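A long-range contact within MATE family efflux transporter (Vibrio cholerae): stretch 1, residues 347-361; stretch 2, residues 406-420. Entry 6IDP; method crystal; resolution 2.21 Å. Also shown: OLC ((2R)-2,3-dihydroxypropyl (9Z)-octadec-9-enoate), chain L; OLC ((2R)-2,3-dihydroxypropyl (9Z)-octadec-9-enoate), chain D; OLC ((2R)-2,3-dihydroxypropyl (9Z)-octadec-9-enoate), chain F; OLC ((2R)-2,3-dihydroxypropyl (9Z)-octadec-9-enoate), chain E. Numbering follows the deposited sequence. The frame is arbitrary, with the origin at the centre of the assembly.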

# COMPACT_ATOMS: atom_id res chain seq x y z
N GLN A 347 -18.05 -5.07 -22.62
CA GLN A 347 -18.39 -3.84 -23.32
C GLN A 347 -18.21 -2.61 -22.42
O GLN A 347 -17.72 -1.57 -22.86
CB GLN A 347 -19.82 -3.89 -23.85
CG GLN A 347 -19.99 -4.73 -25.11
CD GLN A 347 -21.39 -4.62 -25.69
OE1 GLN A 347 -22.22 -3.85 -25.20
NE2 GLN A 347 -21.67 -5.39 -26.74
N ILE A 348 -18.62 -2.74 -21.16
CA ILE A 348 -18.49 -1.65 -20.20
C ILE A 348 -17.03 -1.48 -19.78
O ILE A 348 -16.55 -0.37 -19.59
CB ILE A 348 -19.37 -1.89 -18.96
CG1 ILE A 348 -20.84 -1.99 -19.37
CG2 ILE A 348 -19.17 -0.78 -17.94
CD1 ILE A 348 -21.79 -2.25 -18.21
N LEU A 349 -16.32 -2.60 -19.66
CA LEU A 349 -14.90 -2.58 -19.33
C LEU A 349 -14.09 -1.95 -20.46
O LEU A 349 -13.13 -1.22 -20.21
CB LEU A 349 -14.40 -4.00 -19.03
CG LEU A 349 -12.91 -4.17 -18.75
CD1 LEU A 349 -12.47 -3.32 -17.55
CD2 LEU A 349 -12.58 -5.64 -18.53
N ASN A 350 -14.49 -2.24 -21.70
CA ASN A 350 -13.87 -1.63 -22.88
C ASN A 350 -13.90 -0.10 -22.78
O ASN A 350 -12.93 0.58 -23.12
CB ASN A 350 -14.58 -2.10 -24.15
CG ASN A 350 -13.79 -1.82 -25.42
OD1 ASN A 350 -12.88 -0.99 -25.44
ND2 ASN A 350 -14.15 -2.51 -26.50
N LEU A 351 -15.03 0.43 -22.30
CA LEU A 351 -15.18 1.86 -22.12
C LEU A 351 -14.26 2.39 -21.03
O LEU A 351 -13.67 3.46 -21.16
CB LEU A 351 -16.63 2.21 -21.79
CG LEU A 351 -16.96 3.70 -21.79
CD1 LEU A 351 -16.69 4.30 -23.16
CD2 LEU A 351 -18.40 3.93 -21.38
N HIS A 352 -14.15 1.64 -19.94
CA HIS A 352 -13.30 2.04 -18.83
C HIS A 352 -11.85 2.17 -19.27
O HIS A 352 -11.15 3.11 -18.89
CB HIS A 352 -13.41 1.03 -17.68
CG HIS A 352 -12.43 1.26 -16.57
ND1 HIS A 352 -12.75 1.97 -15.44
CD2 HIS A 352 -11.14 0.87 -16.43
CE1 HIS A 352 -11.70 2.01 -14.64
NE2 HIS A 352 -10.71 1.36 -15.21
N LEU A 353 -11.41 1.24 -20.11
CA LEU A 353 -10.01 1.15 -20.51
C LEU A 353 -9.56 2.25 -21.47
O LEU A 353 -8.36 2.43 -21.69
CB LEU A 353 -9.74 -0.22 -21.14
CG LEU A 353 -9.85 -1.41 -20.19
CD1 LEU A 353 -9.49 -2.70 -20.91
CD2 LEU A 353 -8.96 -1.21 -18.97
N VAL A 354 -10.51 2.97 -22.06
CA VAL A 354 -10.17 4.05 -22.99
C VAL A 354 -10.36 5.43 -22.35
O VAL A 354 -9.95 6.44 -22.92
CB VAL A 354 -11.01 4.00 -24.29
CG1 VAL A 354 -10.78 2.69 -25.02
CG2 VAL A 354 -12.48 4.20 -24.00
N ILE A 355 -10.99 5.46 -21.19
CA ILE A 355 -11.29 6.73 -20.53
C ILE A 355 -10.39 6.98 -19.32
O ILE A 355 -9.76 8.04 -19.23
CB ILE A 355 -12.76 6.79 -20.07
CG1 ILE A 355 -13.70 6.79 -21.28
CG2 ILE A 355 -13.01 8.02 -19.21
CD1 ILE A 355 -15.17 6.87 -20.91
N VAL A 356 -10.32 6.02 -18.41
CA VAL A 356 -9.63 6.21 -17.13
C VAL A 356 -8.09 6.16 -17.16
O VAL A 356 -7.45 6.99 -16.51
CB VAL A 356 -10.14 5.18 -16.10
CG1 VAL A 356 -9.47 5.39 -14.75
CG2 VAL A 356 -11.65 5.28 -15.95
N PRO A 357 -7.48 5.21 -17.91
CA PRO A 357 -6.01 5.07 -17.83
C PRO A 357 -5.20 6.33 -18.12
O PRO A 357 -4.11 6.48 -17.57
CB PRO A 357 -5.71 4.01 -18.89
CG PRO A 357 -6.93 3.17 -18.92
CD PRO A 357 -8.07 4.14 -18.74
N ILE A 358 -5.72 7.23 -18.95
CA ILE A 358 -4.99 8.44 -19.30
C ILE A 358 -4.88 9.38 -18.10
O ILE A 358 -4.08 10.31 -18.09
CB ILE A 358 -5.67 9.17 -20.49
CG1 ILE A 358 -4.77 10.29 -21.04
CG2 ILE A 358 -7.03 9.71 -20.09
CD1 ILE A 358 -3.40 9.82 -21.47
N SER A 359 -5.68 9.12 -17.07
CA SER A 359 -5.68 9.95 -15.87
C SER A 359 -4.78 9.37 -14.77
O SER A 359 -4.61 9.99 -13.72
CB SER A 359 -7.10 10.11 -15.32
OG SER A 359 -7.54 8.92 -14.69
N LEU A 360 -4.22 8.19 -15.01
CA LEU A 360 -3.45 7.50 -13.98
C LEU A 360 -2.08 8.14 -13.75
O LEU A 360 -1.45 7.93 -12.71
CB LEU A 360 -3.29 6.01 -14.33
CG LEU A 360 -4.60 5.21 -14.37
CD1 LEU A 360 -4.33 3.72 -14.57
CD2 LEU A 360 -5.45 5.45 -13.13
N GLY A 361 -1.61 8.93 -14.71
CA GLY A 361 -0.39 9.69 -14.53
C GLY A 361 -0.60 10.75 -13.46
O GLY A 361 0.24 10.92 -12.57
C18 OLC L . -19.81 15.10 -20.80
C10 OLC L . -17.92 17.14 -13.84
C17 OLC L . -20.38 13.80 -20.30
C11 OLC L . -17.20 15.83 -14.07
C16 OLC L . -19.71 13.40 -19.00
C12 OLC L . -18.17 14.78 -14.56
C15 OLC L . -19.84 14.51 -17.98
C13 OLC L . -18.86 15.25 -15.82
C14 OLC L . -19.28 14.05 -16.65
C18 OLC D . -5.07 8.33 -25.57
C10 OLC D . -13.80 10.47 -23.84
C9 OLC D . -14.42 11.24 -24.74
C17 OLC D . -6.21 8.38 -24.57
C11 OLC D . -12.84 11.08 -22.84
C16 OLC D . -7.15 9.52 -24.91
C12 OLC D . -11.53 11.41 -23.51
C15 OLC D . -8.49 9.24 -24.28
C13 OLC D . -10.64 10.18 -23.54
C14 OLC D . -9.33 10.50 -24.22
C18 OLC F . -0.02 10.46 -18.01
C10 OLC F . 4.30 13.54 -20.57
C9 OLC F . 5.55 13.70 -20.08
C17 OLC F . -0.77 11.28 -19.03
C11 OLC F . 3.19 14.50 -20.21
C8 OLC F . 5.89 14.85 -19.16
C16 OLC F . -0.88 12.71 -18.55
C12 OLC F . 1.95 14.17 -21.02
C15 OLC F . -1.50 13.56 -19.64
C13 OLC F . 0.71 14.52 -20.22
C14 OLC F . -0.49 13.76 -20.75
C8 OLC E . -13.63 0.07 -30.23
C7 OLC E . -12.44 1.00 -30.32
C6 OLC E . -12.81 2.38 -29.83
C5 OLC E . -11.58 3.26 -29.85
C4 OLC E . -11.49 4.07 -28.57
C3 OLC E . -12.66 5.01 -28.46
C2 OLC E . -12.35 6.07 -27.42
C1 OLC E . -13.35 7.20 -27.52
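Stretch 2 406-420: GIEGLFIGALVGNII

Stretch 2 is a helix, kinked near its start where the amides of Ile407 and Glu408 lack bonds to the preceding turn. It runs in nearly the same direction as the helix that opens stretch 1: the axes cross at -23° and approach to 9.7 Å. In stretch 1, residues 356-358 keep helical phi/psi without the regular bonds, and helix is present again at 360-361. The backbones draw together along the pair, from 8.2 Å between the CA atoms of Ile348 and Ile407 to 5.2 Å between those of Val356 and Leu415.

Ile348 begins the contact with an apolar methyl, its CG2 lying 4.0 Å from Ile407 CG1 and 3.9 Å from Phe411 CZ. One turn on, Leu351 points toward stretch 2; its CD2 packs 3.5 Å from Glu408 CB, so the acidic residue meets leucine through its aliphatic portion, and 3.8 Å from Phe411 CD2, at the ring edge. His352 turns its own ring edge to the face of Phe411, with planes at 84° and centroids 5.3 Å apart, while its CB also lies over that face. Phe411 thus fills a hole formed by Ile348, Leu351, His352 and Ile355, a place suited to a broad, flat apolar side chain.

Branched, aliphatic Ile355 closes this hole, its CD1 3.8 Å from Phe411 CB, and its CG2 reaches Ile412 CD1 at 3.8 Å. Where the regular helical bonding lapses, Val356 sets CG2 4.4 Å from Ala414 CB; the small alanine accompanies the close backbone approach here. Ile358 then offers a methyl, CG2, to Leu415 CD1 at 3.6 Å.

Ser359 supplies the polar link. Asn418 ND2 donates to Ser359 OG at 3.0 Å, almost linearly at 172°, while Ser359 OG itself donates to Val356 O at 2.7 Å. A short hydroxyl side chain can therefore join this part of stretch 1 to the neighbouring helix, and Ser359 CB still packs 3.5 Å from Leu415 CD1. Leu360 adds little, its CD2 4.4 Å from Asn418 ND2.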

# COMPACT_ATOMS: atom_id res chain seq x y z
N GLY A 406 -24.93 8.42 -16.40
CA GLY A 406 -24.87 6.99 -16.12
C GLY A 406 -23.45 6.46 -15.97
O GLY A 406 -22.58 7.15 -15.45
N ILE A 407 -23.22 5.24 -16.45
CA ILE A 407 -21.93 4.58 -16.21
C ILE A 407 -20.81 5.21 -17.02
O ILE A 407 -19.67 5.28 -16.56
CB ILE A 407 -22.00 3.05 -16.49
CG1 ILE A 407 -20.75 2.34 -15.98
CG2 ILE A 407 -22.20 2.76 -17.97
CD1 ILE A 407 -20.72 2.18 -14.48
N GLU A 408 -21.13 5.70 -18.22
CA GLU A 408 -20.13 6.33 -19.06
C GLU A 408 -19.71 7.68 -18.49
O GLU A 408 -18.55 8.08 -18.58
CB GLU A 408 -20.65 6.50 -20.50
CG GLU A 408 -22.01 7.16 -20.62
CD GLU A 408 -23.15 6.15 -20.66
OE1 GLU A 408 -22.96 5.00 -20.20
OE2 GLU A 408 -24.23 6.51 -21.16
N GLY A 409 -20.67 8.39 -17.89
CA GLY A 409 -20.39 9.67 -17.26
C GLY A 409 -19.56 9.49 -16.01
O GLY A 409 -18.74 10.34 -15.67
N LEU A 410 -19.78 8.37 -15.32
CA LEU A 410 -19.02 8.06 -14.12
C LEU A 410 -17.54 7.86 -14.45
O LEU A 410 -16.67 8.30 -13.70
CB LEU A 410 -19.61 6.82 -13.43
CG LEU A 410 -19.09 6.43 -12.05
CD1 LEU A 410 -20.21 5.85 -11.20
CD2 LEU A 410 -17.95 5.43 -12.17
N PHE A 411 -17.27 7.20 -15.57
CA PHE A 411 -15.89 7.01 -16.02
C PHE A 411 -15.23 8.35 -16.33
O PHE A 411 -14.07 8.57 -16.01
CB PHE A 411 -15.83 6.10 -17.25
CG PHE A 411 -16.23 4.67 -16.98
CD1 PHE A 411 -16.17 4.15 -15.69
CD2 PHE A 411 -16.67 3.85 -18.01
CE1 PHE A 411 -16.54 2.84 -15.44
CE2 PHE A 411 -17.04 2.54 -17.76
CZ PHE A 411 -16.98 2.04 -16.48
N ILE A 412 -15.99 9.25 -16.95
CA ILE A 412 -15.52 10.60 -17.24
C ILE A 412 -15.22 11.35 -15.94
O ILE A 412 -14.24 12.09 -15.85
CB ILE A 412 -16.55 11.40 -18.06
CG1 ILE A 412 -16.81 10.72 -19.41
CG2 ILE A 412 -16.07 12.83 -18.29
CD1 ILE A 412 -15.59 10.66 -20.30
N GLY A 413 -16.07 11.14 -14.94
CA GLY A 413 -15.87 11.73 -13.63
C GLY A 413 -14.57 11.30 -13.00
O GLY A 413 -13.85 12.11 -12.42
N ALA A 414 -14.26 10.01 -13.10
CA ALA A 414 -13.01 9.47 -12.56
C ALA A 414 -11.81 10.10 -13.26
O ALA A 414 -10.79 10.39 -12.64
CB ALA A 414 -12.98 7.96 -12.70
N LEU A 415 -11.95 10.31 -14.57
CA LEU A 415 -10.92 10.97 -15.36
C LEU A 415 -10.68 12.40 -14.88
O LEU A 415 -9.55 12.79 -14.61
CB LEU A 415 -11.31 10.97 -16.84
CG LEU A 415 -10.57 11.93 -17.77
CD1 LEU A 415 -9.10 11.60 -17.84
CD2 LEU A 415 -11.19 11.92 -19.15
N VAL A 416 -11.76 13.17 -14.78
CA VAL A 416 -11.66 14.56 -14.35
C VAL A 416 -11.15 14.65 -12.92
O VAL A 416 -10.27 15.46 -12.62
CB VAL A 416 -13.02 15.27 -14.46
CG1 VAL A 416 -12.94 16.68 -13.88
CG2 VAL A 416 -13.48 15.32 -15.91
N GLY A 417 -11.70 13.82 -12.04
CA GLY A 417 -11.33 13.81 -10.65
C GLY A 417 -9.85 13.53 -10.43
O GLY A 417 -9.19 14.21 -9.64
N ASN A 418 -9.33 12.53 -11.13
CA ASN A 418 -7.93 12.16 -11.00
C ASN A 418 -6.99 13.26 -11.45
O ASN A 418 -5.98 13.54 -10.80
CB ASN A 418 -7.63 10.88 -11.78
CG ASN A 418 -8.18 9.64 -11.10
OD1 ASN A 418 -8.48 9.66 -9.91
ND2 ASN A 418 -8.29 8.55 -11.85
N ILE A 419 -7.32 13.90 -12.57
CA ILE A 419 -6.50 14.96 -13.13
C ILE A 419 -6.45 16.17 -12.21
O ILE A 419 -5.37 16.72 -11.96
CB ILE A 419 -7.02 15.38 -14.52
CG1 ILE A 419 -6.70 14.30 -15.54
CG2 ILE A 419 -6.42 16.73 -14.93
CD1 ILE A 419 -7.16 14.63 -16.94
N ILE A 420 -7.61 16.57 -11.70
CA ILE A 420 -7.69 17.68 -10.77
C ILE A 420 -6.89 17.39 -9.50
O ILE A 420 -6.14 18.23 -9.02
CB ILE A 420 -9.16 18.00 -10.39
CG1 ILE A 420 -9.93 18.48 -11.62
CG2 ILE A 420 -9.22 19.04 -9.29
CD1 ILE A 420 -11.35 18.93 -11.33